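Local coordinates for uncharacterized protein (Streptococcus pneumoniae, PDB 3LFT) that binds L-tryptophan and is probably the substrate-binding protein of an ABC transporter, with the amino acid held between its two lobes, at residues Asp83-Met88 and Val248-Gly253; Lys101-Pro106 and Val261-Thr266; Leu125-Thr130 and Ala161-Glu166. All blocks are in the same frame, centred on the assembly; numbering follows the deposited sequence.

Contact 1: Asp83-Met88 and Val248-Gly253; sequences DLPVIM and VQVLKG
Val250, in the last turn of helix 236-251, carries the whole of its side of this contact, setting one methyl against Pro85 and the other against Ile87. Its CG1 lies anti to the backbone N (chi1 175°), which turns that methyl to the proline and leaves CG2, beside the backbone N, for the isoleucine. On the proline side the ring and the valine branch run at a slant to one another: CB of Pro85 is 3.7 Å from CG1 of Val250, and CG of the same ring is scarcely farther, at 3.9 Å from CG1, so the methyl rests against the CB-CG side of the ring. Ile87 meets the valine differently. Its longer branch is folded at both torsions (chi1 -51°, chi2 -53°), and the end methyl CD1 comes tip to tip with CG2 of Val250 at 3.8 Å. The contact is therefore wholly apolar and small, with 106 Å² buried in all. Pro85, just ahead of strand 86-89, and Ile87 within it both point toward the helix, while Val86 between them faces away. Just beyond Val250 the helix ends in a Schellman motif, where Gly253 takes positive phi and its N bonds back to O of Val250 at 2.9 Å. Strand 86-89 runs between strands 65-69 and 110-115 of the six-stranded parallel sheet, and helix 236-251 packs over one face of it: Thr243 and Ile247 of that helix also touch Ile87, while Leu65 of strand 65-69 lies against both Pro85 and Val250.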
ATOM      1  N   ASP A  83     -13.259  -1.086 -21.458  1.00  6.55           N
ATOM      2  CA  ASP A  83     -12.609  -1.714 -22.642  1.00  7.40           C
ATOM      3  C   ASP A  83     -11.118  -1.423 -22.798  1.00  7.53           C
ATOM      4  O   ASP A  83     -10.394  -2.270 -23.326  1.00  8.18           O
ATOM      5  CB  ASP A  83     -13.396  -1.541 -23.970  1.00  8.27           C
ATOM      6  CG  ASP A  83     -13.761  -0.109 -24.271  1.00  9.55           C
ATOM      7  OD1 ASP A  83     -13.162   0.811 -23.679  1.00 11.67           O
ATOM      8  OD2 ASP A  83     -14.654   0.100 -25.122  1.00 10.58           O
ATOM      9  N   LEU A  84     -10.636  -0.291 -22.292  1.00  6.42           N
ATOM     10  CA  LEU A  84      -9.212   0.023 -22.351  1.00  6.20           C
ATOM     11  C   LEU A  84      -8.492  -0.746 -21.228  1.00  5.13           C
ATOM     12  O   LEU A  84      -8.985  -0.758 -20.107  1.00  5.96           O
ATOM     13  CB  LEU A  84      -9.015   1.533 -22.173  1.00  7.16           C
ATOM     14  CG  LEU A  84      -7.592   2.047 -22.353  1.00  8.26           C
ATOM     15  CD1 LEU A  84      -7.162   1.954 -23.804  1.00  9.85           C
ATOM     16  CD2 LEU A  84      -7.490   3.480 -21.840  1.00 10.45           C
ATOM     17  N   PRO A  85      -7.316  -1.352 -21.502  1.00  4.70           N
ATOM     18  CA  PRO A  85      -6.625  -2.028 -20.388  1.00  4.62           C
ATOM     19  C   PRO A  85      -6.274  -1.103 -19.225  1.00  4.94           C
ATOM     20  O   PRO A  85      -5.763   0.013 -19.425  1.00  5.33           O
ATOM     21  CB  PRO A  85      -5.351  -2.564 -21.037  1.00  4.96           C
ATOM     22  CG  PRO A  85      -5.700  -2.739 -22.485  1.00  5.07           C
ATOM     23  CD  PRO A  85      -6.626  -1.580 -22.788  1.00  5.59           C
ATOM     24  N   VAL A  86      -6.549  -1.582 -18.017  1.00  4.62           N
ATOM     25  CA  VAL A  86      -6.228  -0.899 -16.780  1.00  4.83           C
ATOM     26  C   VAL A  86      -5.262  -1.793 -15.998  1.00  4.69           C
ATOM     27  O   VAL A  86      -5.567  -2.943 -15.700  1.00  5.56           O
ATOM     28  CB  VAL A  86      -7.487  -0.650 -15.950  1.00  4.58           C
ATOM     29  CG1 VAL A  86      -7.134  -0.025 -14.588  1.00  6.36           C
ATOM     30  CG2 VAL A  86      -8.482   0.242 -16.723  1.00  5.31           C
ATOM     31  N   ILE A  87      -4.090  -1.250 -15.691  1.00  4.77           N
ATOM     32  CA  ILE A  87      -3.084  -2.005 -14.962  1.00  5.18           C
ATOM     33  C   ILE A  87      -3.020  -1.501 -13.525  1.00  5.21           C
ATOM     34  O   ILE A  87      -2.751  -0.316 -13.287  1.00  6.08           O
ATOM     35  CB  ILE A  87      -1.687  -1.871 -15.621  1.00  5.25           C
ATOM     36  CG1 ILE A  87      -1.731  -2.173 -17.126  1.00  6.24           C
ATOM     37  CG2 ILE A  87      -0.678  -2.775 -14.913  1.00  6.68           C
ATOM     38  CD1 ILE A  87      -2.365  -3.502 -17.557  1.00  7.46           C
HETATM   39  N   MSE A  88      -3.277  -2.399 -12.580  1.00  5.41           N
HETATM   40  CA  MSE A  88      -3.162  -2.106 -11.170  1.00  4.81           C
HETATM   41  C   MSE A  88      -1.698  -2.087 -10.742  1.00  4.59           C
HETATM   42  O   MSE A  88      -0.960  -3.046 -11.007  1.00  5.85           O
HETATM   43  CB  MSE A  88      -3.846  -3.203 -10.356  1.00  5.62           C
HETATM   44  CG  MSE A  88      -5.339  -3.413 -10.664  1.00  6.61           C
HETATM   45 SE   MSE A  88      -6.128  -4.855  -9.608  1.00 11.42          SE
HETATM   46  CE  MSE A  88      -5.002  -6.335 -10.152  1.00 10.09           C
ATOM     47  N   VAL A 248       4.295  -3.807 -20.176  1.00  5.14           N
ATOM     48  CA  VAL A 248       4.893  -4.200 -21.442  1.00  5.58           C
ATOM     49  C   VAL A 248       4.191  -5.427 -22.007  1.00  5.99           C
ATOM     50  O   VAL A 248       3.923  -5.489 -23.219  1.00  5.35           O
ATOM     51  CB  VAL A 248       6.404  -4.429 -21.276  1.00  5.58           C
ATOM     52  CG1 VAL A 248       7.014  -5.075 -22.518  1.00  6.89           C
ATOM     53  CG2 VAL A 248       7.087  -3.090 -20.971  1.00  6.33           C
ATOM     54  N   GLN A 249       3.891  -6.412 -21.156  1.00  5.65           N
ATOM     55  CA  GLN A 249       3.183  -7.596 -21.633  1.00  5.63           C
ATOM     56  C   GLN A 249       1.871  -7.208 -22.330  1.00  5.11           C
ATOM     57  O   GLN A 249       1.512  -7.794 -23.370  1.00  5.10           O
ATOM     58  CB  GLN A 249       2.847  -8.514 -20.467  1.00  6.65           C
ATOM     59  CG  GLN A 249       3.878  -9.465 -19.988  1.00 10.24           C
ATOM     60  CD  GLN A 249       3.236 -10.392 -18.972  1.00 14.06           C
ATOM     61  OE1 GLN A 249       2.611 -11.412 -19.319  1.00 15.45           O
ATOM     62  NE2 GLN A 249       3.321 -10.005 -17.719  1.00 12.58           N
ATOM     63  N   VAL A 250       1.144  -6.257 -21.749  1.00  5.19           N
ATOM     64  CA  VAL A 250      -0.133  -5.825 -22.295  1.00  5.54           C
ATOM     65  C   VAL A 250       0.061  -4.993 -23.558  1.00  5.74           C
ATOM     66  O   VAL A 250      -0.654  -5.198 -24.539  1.00  5.96           O
ATOM     67  CB  VAL A 250      -1.034  -5.151 -21.219  1.00  5.73           C
ATOM     68  CG1 VAL A 250      -2.324  -4.609 -21.857  1.00  6.11           C
ATOM     69  CG2 VAL A 250      -1.368  -6.154 -20.110  1.00  7.08           C
ATOM     70  N   LEU A 251       1.068  -4.111 -23.587  1.00  5.24           N
ATOM     71  CA  LEU A 251       1.369  -3.378 -24.822  1.00  5.56           C
ATOM     72  C   LEU A 251       1.620  -4.350 -25.964  1.00  5.73           C
ATOM     73  O   LEU A 251       1.192  -4.098 -27.105  1.00  6.22           O
ATOM     74  CB  LEU A 251       2.560  -2.438 -24.644  1.00  5.56           C
ATOM     75  CG  LEU A 251       2.331  -1.254 -23.715  1.00  4.98           C
ATOM     76  CD1 LEU A 251       3.636  -0.521 -23.464  1.00  7.22           C
ATOM     77  CD2 LEU A 251       1.261  -0.310 -24.256  1.00  6.57           C
ATOM     78  N   LYS A 252       2.310  -5.451 -25.640  1.00  4.88           N
ATOM     79  CA  LYS A 252       2.676  -6.487 -26.614  1.00  4.96           C
ATOM     80  C   LYS A 252       1.542  -7.458 -26.914  1.00  5.20           C
ATOM     81  O   LYS A 252       1.714  -8.393 -27.708  1.00  7.19           O
ATOM     82  CB  LYS A 252       3.932  -7.243 -26.171  1.00  6.19           C
ATOM     83  CG  LYS A 252       5.171  -6.381 -26.163  1.00  7.58           C
ATOM     84  CD  LYS A 252       6.402  -7.190 -25.774  1.00 12.81           C
ATOM     85  CE  LYS A 252       7.673  -6.339 -25.914  1.00 16.77           C
ATOM     86  NZ  LYS A 252       7.868  -5.812 -27.299  1.00 20.22           N
ATOM     87  N   GLY A 253       0.373  -7.224 -26.319  1.00  5.31           N
ATOM     88  CA  GLY A 253      -0.827  -7.972 -26.725  1.00  5.29           C
ATOM     89  C   GLY A 253      -1.504  -8.852 -25.693  1.00  4.58           C
ATOM     90  O   GLY A 253      -2.548  -9.453 -25.983  1.00  5.16           O
TER

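Contact 2: Lys101-Pro106 and Val261-Thr266; sequences KDLKKP and VNVFST
Leu103 leans over Val261 and reaches on to Val263, both its methyls meeting Val263 and one of them, CD2, also meeting Val261. CG sits beside the backbone N (chi1 -63°), and from there the side chain passes Val261 at a slant and Val263 at about a right angle. CD2 rests against both valines, 3.9 Å from CB of Val261 and equally far from CG2 of Val263; CD1 touches only the second, also at 3.9 Å from that CG2. Val263 presents this methyl because its CG1 is anti to the backbone N (chi1 -177°), which puts CG2 beside that N. Pro106, three residues on from Leu103, adds a looser touch, its ring atom CG lying 4.1 Å from CG2 of Val261.

The backbones also join directly. N of Val261 donates to O of Leu103 at 2.8 Å, with an angle of 161° at the hydrogen, and it arrives nearly along the carbonyl axis. The loop carrying that carbonyl is itself tied up: OD1 of Asp102 accepts a nearly straight bond from N of Lys105 at 2.8 Å, an Asx motif, and a weak one from N of Lys104. Strand 262-264 is the outermost of its parallel sheet and pairs through its backbone with strand 110-115, so the loop of 101-106 meets the chain just where that edge strand starts.

The chemistry is thus a single backbone hydrogen bond flanked by aliphatic groups. The bond ties the backbone of Leu103 to that of Val261 at the start of the edge strand. Of the residues making the apolar touches, Leu103 and Val263 are exposed and Pro106 is buried, and no charged group takes part across the contact.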
ATOM      1  N   LYS A 101     -12.408 -10.552 -11.094  1.00  6.07           N
ATOM      2  CA  LYS A 101     -13.278 -11.623 -10.590  1.00  6.27           C
ATOM      3  C   LYS A 101     -12.520 -12.603  -9.689  1.00  5.75           C
ATOM      4  O   LYS A 101     -13.020 -13.018  -8.636  1.00  6.60           O
ATOM      5  CB  LYS A 101     -13.956 -12.376 -11.734  1.00  6.84           C
ATOM      6  CG  LYS A 101     -14.946 -13.416 -11.245  1.00  9.78           C
ATOM      7  CD  LYS A 101     -15.838 -13.913 -12.349  1.00 13.87           C
ATOM      8  CE  LYS A 101     -16.747 -14.999 -11.819  1.00 15.33           C
ATOM      9  NZ  LYS A 101     -17.664 -14.483 -10.763  1.00 18.24           N
ATOM     10  N   ASP A 102     -11.329 -13.000 -10.135  1.00  5.95           N
ATOM     11  CA  ASP A 102     -10.414 -13.804  -9.324  1.00  5.68           C
ATOM     12  C   ASP A 102      -8.992 -13.514  -9.808  1.00  5.67           C
ATOM     13  O   ASP A 102      -8.791 -12.777 -10.798  1.00  5.52           O
ATOM     14  CB  ASP A 102     -10.764 -15.306  -9.265  1.00  6.55           C
ATOM     15  CG  ASP A 102     -10.622 -16.017 -10.592  1.00  6.12           C
ATOM     16  OD1 ASP A 102      -9.574 -15.916 -11.249  1.00  7.75           O
ATOM     17  OD2 ASP A 102     -11.560 -16.757 -10.965  1.00 11.52           O
ATOM     18  N   LEU A 103      -8.014 -14.077  -9.117  1.00  5.94           N
ATOM     19  CA  LEU A 103      -6.617 -13.738  -9.416  1.00  6.66           C
ATOM     20  C   LEU A 103      -6.128 -14.380 -10.685  1.00  6.24           C
ATOM     21  O   LEU A 103      -5.191 -13.865 -11.297  1.00  8.02           O
ATOM     22  CB  LEU A 103      -5.718 -14.169  -8.273  1.00  7.50           C
ATOM     23  CG  LEU A 103      -5.929 -13.532  -6.907  1.00  9.55           C
ATOM     24  CD1 LEU A 103      -4.985 -14.228  -5.923  1.00  9.81           C
ATOM     25  CD2 LEU A 103      -5.690 -12.030  -6.940  1.00  9.84           C
ATOM     26  N   LYS A 104      -6.731 -15.490 -11.074  1.00  5.73           N
ATOM     27  CA  LYS A 104      -6.250 -16.250 -12.216  1.00  5.68           C
ATOM     28  C   LYS A 104      -6.793 -15.737 -13.531  1.00  5.84           C
ATOM     29  O   LYS A 104      -6.040 -15.557 -14.482  1.00  6.68           O
ATOM     30  CB  LYS A 104      -6.600 -17.720 -12.026  1.00  5.70           C
ATOM     31  CG  LYS A 104      -6.208 -18.622 -13.190  1.00  6.62           C
ATOM     32  CD  LYS A 104      -4.682 -18.649 -13.394  1.00  6.62           C
ATOM     33  CE  LYS A 104      -4.252 -19.664 -14.401  1.00  6.55           C
ATOM     34  NZ  LYS A 104      -4.479 -21.031 -13.921  1.00  6.97           N
ATOM     35  N   LYS A 105      -8.093 -15.481 -13.565  1.00  5.93           N
ATOM     36  CA  LYS A 105      -8.772 -14.964 -14.760  1.00  6.11           C
ATOM     37  C   LYS A 105      -9.551 -13.716 -14.324  1.00  5.70           C
ATOM     38  O   LYS A 105     -10.729 -13.797 -13.950  1.00  6.54           O
ATOM     39  CB  LYS A 105      -9.704 -16.023 -15.377  1.00  7.59           C
ATOM     40  N   PRO A 106      -8.892 -12.558 -14.361  1.00  5.49           N
ATOM     41  CA  PRO A 106      -9.543 -11.324 -13.926  1.00  5.60           C
ATOM     42  C   PRO A 106     -10.883 -11.096 -14.610  1.00  5.41           C
ATOM     43  O   PRO A 106     -11.814 -10.599 -13.971  1.00  5.56           O
ATOM     44  CB  PRO A 106      -8.501 -10.258 -14.248  1.00  5.15           C
ATOM     45  CG  PRO A 106      -7.205 -11.007 -13.999  1.00  5.78           C
ATOM     46  CD  PRO A 106      -7.456 -12.360 -14.612  1.00  5.64           C
ATOM     47  N   VAL A 261      -3.160 -12.037 -11.994  1.00  5.87           N
ATOM     48  CA  VAL A 261      -2.647 -11.020 -11.090  1.00  5.87           C
ATOM     49  C   VAL A 261      -1.336 -11.532 -10.468  1.00  5.84           C
ATOM     50  O   VAL A 261      -1.218 -12.724 -10.134  1.00  6.63           O
ATOM     51  CB  VAL A 261      -3.689 -10.745  -9.992  1.00  5.24           C
ATOM     52  CG1 VAL A 261      -3.160  -9.748  -8.964  1.00  6.91           C
ATOM     53  CG2 VAL A 261      -4.971 -10.172 -10.625  1.00  6.51           C
ATOM     54  N   ASN A 262      -0.357 -10.630 -10.368  1.00  6.02           N
ATOM     55  CA  ASN A 262       0.899 -10.927  -9.704  1.00  5.84           C
ATOM     56  C   ASN A 262       0.787 -10.469  -8.250  1.00  5.91           C
ATOM     57  O   ASN A 262       0.799  -9.274  -7.972  1.00  6.06           O
ATOM     58  CB  ASN A 262       2.029 -10.171 -10.434  1.00  6.77           C
ATOM     59  CG  ASN A 262       3.389 -10.438  -9.843  1.00  7.06           C
ATOM     60  OD1 ASN A 262       3.487 -10.867  -8.697  1.00  6.89           O
ATOM     61  ND2 ASN A 262       4.458 -10.126 -10.587  1.00  7.36           N
ATOM     62  N   VAL A 263       0.693 -11.439  -7.341  1.00  5.62           N
ATOM     63  CA  VAL A 263       0.536 -11.161  -5.908  1.00  5.70           C
ATOM     64  C   VAL A 263       1.874 -11.315  -5.178  1.00  5.36           C
ATOM     65  O   VAL A 263       2.531 -12.363  -5.274  1.00  5.93           O
ATOM     66  CB  VAL A 263      -0.521 -12.096  -5.245  1.00  5.45           C
ATOM     67  CG1 VAL A 263      -0.709 -11.740  -3.760  1.00  5.48           C
ATOM     68  CG2 VAL A 263      -1.864 -11.968  -5.975  1.00  7.45           C
ATOM     69  N   PHE A 264       2.247 -10.276  -4.436  1.00  4.93           N
ATOM     70  CA  PHE A 264       3.368 -10.335  -3.483  1.00  5.03           C
ATOM     71  C   PHE A 264       2.783 -10.473  -2.091  1.00  5.22           C
ATOM     72  O   PHE A 264       1.862  -9.718  -1.731  1.00  5.97           O
ATOM     73  CB  PHE A 264       4.181  -9.035  -3.532  1.00  5.05           C
ATOM     74  CG  PHE A 264       5.040  -8.874  -4.759  1.00  4.63           C
ATOM     75  CD1 PHE A 264       6.428  -8.825  -4.628  1.00  4.45           C
ATOM     76  CD2 PHE A 264       4.483  -8.707  -6.028  1.00  6.05           C
ATOM     77  CE1 PHE A 264       7.258  -8.675  -5.744  1.00  5.38           C
ATOM     78  CE2 PHE A 264       5.308  -8.543  -7.158  1.00  5.09           C
ATOM     79  CZ  PHE A 264       6.677  -8.512  -7.017  1.00  6.51           C
ATOM     80  N   SER A 265       3.289 -11.409  -1.299  1.00  5.58           N
ATOM     81  CA  SER A 265       2.679 -11.612   0.013  1.00  7.45           C
ATOM     82  C   SER A 265       3.628 -11.871   1.149  1.00  8.18           C
ATOM     83  O   SER A 265       3.211 -12.001   2.312  1.00  9.83           O
ATOM     84  CB  SER A 265       1.646 -12.738  -0.040  1.00  8.10           C
ATOM     85  OG  SER A 265       2.236 -13.969  -0.426  1.00 11.52           O
ATOM     86  N   THR A 266       4.911 -11.952   0.926  1.00  7.63           N
ATOM     87  CA  THR A 266       5.585 -12.342   2.182  1.00 10.47           C
ATOM     88  C   THR A 266       6.361 -11.288   2.942  1.00 10.46           C
ATOM     89  O   THR A 266       6.274 -11.170   4.183  1.00 12.62           O
ATOM     90  CB  THR A 266       6.231 -13.677   2.126  1.00 11.40           C
ATOM     91  OG1 THR A 266       6.685 -13.937   0.786  1.00 16.41           O
ATOM     92  CG2 THR A 266       5.134 -14.706   2.449  1.00  7.28           C
TER

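Contact 3: Leu125-Thr130 and Ala161-Glu166; sequences LIKALT and AGLTVE
Lys127 reaches from helix 119-129 to the carbonyl of Ala161 and makes the one hydrogen bond between the segments. NZ is 2.7 Å from O of Ala161, and the C=O...N angle of 173° means the ammonium meets the carbonyl almost head-on. The bent chain makes this possible: chi2 (-71°) and chi3 (-67°) both fold it, carrying the amine round to the turn that follows helix 145-160. That carbonyl belongs to the end of the helix, where Gly162 with positive phi closes a Schellman motif, so the positive charge probably finds a favourable field beside the C-terminal end of the helix dipole.

The apolar part of the contact uses the same lysine. Its methylenes run past Leu163 in the opposite direction to the leucine's side chain, with CD 3.9 Å from CD1 of Leu163 and 4.0 Å from its CG. The CB of Ala161 lies farther off, 4.3 Å from CD of Lys127. Ile126, one residue back on the helix, gives a light touch of its own, CG2 to CD1 of Leu163 at 4.3 Å, so this leucine methyl lies against both helix residues.

Leu163 leads into strand 164-170, an outermost strand of the four-stranded parallel sheet, which pairs through its backbone with strand 135-141. Ile136 of that neighbour touches both Ile126 and Leu163, while Phe154 and Ala158 of helix 145-160 pack on Ile126 and Leu163 respectively. The contact thus joins helix 119-129 to the loop between helix 145-160 and the edge strand.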
ATOM      1  N   LEU A 125       5.606 -10.531  14.879  1.00  5.67           N
ATOM      2  CA  LEU A 125       6.612  -9.517  15.225  1.00  5.44           C
ATOM      3  C   LEU A 125       6.203  -8.718  16.461  1.00  5.74           C
ATOM      4  O   LEU A 125       7.024  -8.443  17.343  1.00  5.76           O
ATOM      5  CB  LEU A 125       6.852  -8.580  14.043  1.00  5.93           C
ATOM      6  CG  LEU A 125       7.950  -7.509  14.237  1.00  6.00           C
ATOM      7  CD1 LEU A 125       9.332  -8.075  14.523  1.00  8.13           C
ATOM      8  CD2 LEU A 125       7.983  -6.616  12.982  1.00  9.15           C
ATOM      9  N   ILE A 126       4.926  -8.338  16.520  1.00  5.32           N
ATOM     10  CA  ILE A 126       4.421  -7.628  17.689  1.00  5.52           C
ATOM     11  C   ILE A 126       4.600  -8.453  18.970  1.00  5.22           C
ATOM     12  O   ILE A 126       5.051  -7.929  19.997  1.00  5.82           O
ATOM     13  CB  ILE A 126       2.945  -7.222  17.509  1.00  5.16           C
ATOM     14  CG1 ILE A 126       2.835  -6.187  16.370  1.00  4.98           C
ATOM     15  CG2 ILE A 126       2.371  -6.656  18.831  1.00  5.58           C
ATOM     16  CD1 ILE A 126       1.394  -5.968  15.862  1.00  7.92           C
ATOM     17  N   LYS A 127       4.245  -9.736  18.901  1.00  5.04           N
ATOM     18  CA  LYS A 127       4.396 -10.651  20.034  1.00  5.79           C
ATOM     19  C   LYS A 127       5.856 -10.804  20.459  1.00  5.75           C
ATOM     20  O   LYS A 127       6.141 -10.925  21.653  1.00  6.42           O
ATOM     21  CB  LYS A 127       3.830 -12.027  19.683  1.00  5.86           C
ATOM     22  CG  LYS A 127       2.333 -12.066  19.470  1.00  7.24           C
ATOM     23  CD  LYS A 127       1.523 -11.896  20.751  1.00  6.97           C
ATOM     24  CE  LYS A 127       1.711 -13.071  21.686  1.00  7.32           C
ATOM     25  NZ  LYS A 127       0.646 -13.051  22.728  1.00  8.51           N
ATOM     26  N   ALA A 128       6.775 -10.807  19.492  1.00  5.92           N
ATOM     27  CA  ALA A 128       8.192 -11.016  19.783  1.00  6.60           C
ATOM     28  C   ALA A 128       8.878  -9.747  20.281  1.00  6.17           C
ATOM     29  O   ALA A 128       9.685  -9.795  21.220  1.00  7.23           O
ATOM     30  CB  ALA A 128       8.899 -11.543  18.550  1.00  6.68           C
ATOM     31  N   LEU A 129       8.548  -8.618  19.661  1.00  6.65           N
ATOM     32  CA  LEU A 129       9.267  -7.382  19.910  1.00  6.51           C
ATOM     33  C   LEU A 129       8.722  -6.593  21.102  1.00  6.55           C
ATOM     34  O   LEU A 129       9.479  -5.966  21.845  1.00  6.43           O
ATOM     35  CB  LEU A 129       9.275  -6.534  18.625  1.00  7.12           C
ATOM     36  CG  LEU A 129      10.093  -5.247  18.598  1.00  6.76           C
ATOM     37  CD1 LEU A 129      11.560  -5.497  18.897  1.00  7.55           C
ATOM     38  CD2 LEU A 129       9.932  -4.589  17.239  1.00  6.96           C
ATOM     39  N   THR A 130       7.401  -6.610  21.265  1.00  6.24           N
ATOM     40  CA  THR A 130       6.751  -5.926  22.380  1.00  6.85           C
ATOM     41  C   THR A 130       5.823  -6.913  23.088  1.00  6.87           C
ATOM     42  O   THR A 130       4.597  -6.864  22.923  1.00  6.65           O
ATOM     43  CB  THR A 130       5.985  -4.650  21.944  1.00  6.58           C
ATOM     44  OG1 THR A 130       5.139  -4.955  20.827  1.00  6.48           O
ATOM     45  CG2 THR A 130       6.958  -3.545  21.547  1.00  6.98           C
ATOM     46  N   ALA A 161      -3.512 -15.096  18.493  1.00  8.28           N
ATOM     47  CA  ALA A 161      -2.259 -14.927  19.220  1.00  8.51           C
ATOM     48  C   ALA A 161      -2.471 -14.292  20.594  1.00  7.98           C
ATOM     49  O   ALA A 161      -1.506 -14.001  21.304  1.00  9.13           O
ATOM     50  CB  ALA A 161      -1.273 -14.107  18.398  1.00  8.71           C
ATOM     51  N   GLY A 162      -3.732 -14.077  20.959  1.00  7.79           N
ATOM     52  CA  GLY A 162      -4.078 -13.595  22.283  1.00  8.25           C
ATOM     53  C   GLY A 162      -4.043 -12.096  22.467  1.00  7.94           C
ATOM     54  O   GLY A 162      -3.970 -11.611  23.597  1.00  8.00           O
ATOM     55  N   LEU A 163      -4.123 -11.366  21.357  1.00  8.67           N
ATOM     56  CA  LEU A 163      -4.186  -9.911  21.380  1.00  9.35           C
ATOM     57  C   LEU A 163      -5.608  -9.440  21.103  1.00 10.01           C
ATOM     58  O   LEU A 163      -6.427 -10.193  20.579  1.00 11.90           O
ATOM     59  CB  LEU A 163      -3.246  -9.334  20.318  1.00  8.99           C
ATOM     60  CG  LEU A 163      -1.760  -9.619  20.530  1.00  9.59           C
ATOM     61  CD1 LEU A 163      -0.986  -9.292  19.275  1.00 10.07           C
ATOM     62  CD2 LEU A 163      -1.223  -8.808  21.705  1.00 12.08           C
ATOM     63  N   THR A 164      -5.904  -8.200  21.476  1.00  9.84           N
ATOM     64  CA  THR A 164      -7.191  -7.582  21.156  1.00  9.90           C
ATOM     65  C   THR A 164      -6.956  -6.406  20.214  1.00  9.17           C
ATOM     66  O   THR A 164      -5.961  -5.679  20.341  1.00  9.26           O
ATOM     67  CB  THR A 164      -7.919  -7.110  22.428  1.00  9.25           C
ATOM     68  OG1 THR A 164      -8.181  -8.241  23.283  1.00  9.40           O
ATOM     69  CG2 THR A 164      -9.259  -6.434  22.095  1.00 11.29           C
ATOM     70  N   VAL A 165      -7.850  -6.252  19.243  1.00  9.12           N
ATOM     71  CA  VAL A 165      -7.758  -5.160  18.274  1.00  9.00           C
ATOM     72  C   VAL A 165      -9.034  -4.334  18.382  1.00  8.54           C
ATOM     73  O   VAL A 165     -10.151  -4.869  18.297  1.00 10.51           O
ATOM     74  CB  VAL A 165      -7.592  -5.659  16.826  1.00  8.94           C
ATOM     75  CG1 VAL A 165      -7.566  -4.489  15.850  1.00  9.63           C
ATOM     76  CG2 VAL A 165      -6.338  -6.502  16.672  1.00 10.08           C
ATOM     77  N   GLU A 166      -8.838  -3.046  18.642  1.00  7.64           N
ATOM     78  CA  GLU A 166      -9.914  -2.059  18.606  1.00  7.50           C
ATOM     79  C   GLU A 166      -9.698  -1.204  17.369  1.00  6.78           C
ATOM     80  O   GLU A 166      -8.567  -0.779  17.082  1.00  5.93           O
ATOM     81  CB  GLU A 166      -9.897  -1.175  19.862  1.00  7.86           C
ATOM     82  CG  GLU A 166     -11.076  -0.193  19.977  1.00 10.63           C
ATOM     83  CD  GLU A 166     -11.272   0.366  21.389  1.00 12.45           C
ATOM     84  OE1 GLU A 166     -12.270   1.089  21.597  1.00 13.95           O
ATOM     85  OE2 GLU A 166     -10.439   0.080  22.281  1.00 13.78           O
TER

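Overall arrangement
From the N terminus, the chain first lays down 83-88 and then 101-106, before crossing into the other lobe, where contact 3 closes a short loop between 125-130 and 161-166. It returns through helix 236-251, whose end completes contact 1, and then strand 262-264, which completes contact 2. Contacts 1 and 2 therefore cross along the chain, and contact 3 falls within both of their long loops. The two crossing contacts serve the six-stranded sheet and touch through CE of Met88 and CG2 of Val261, 3.9 Å apart. Contact 3 serves the four-stranded sheet, its centre about 41 Å from that of contact 1.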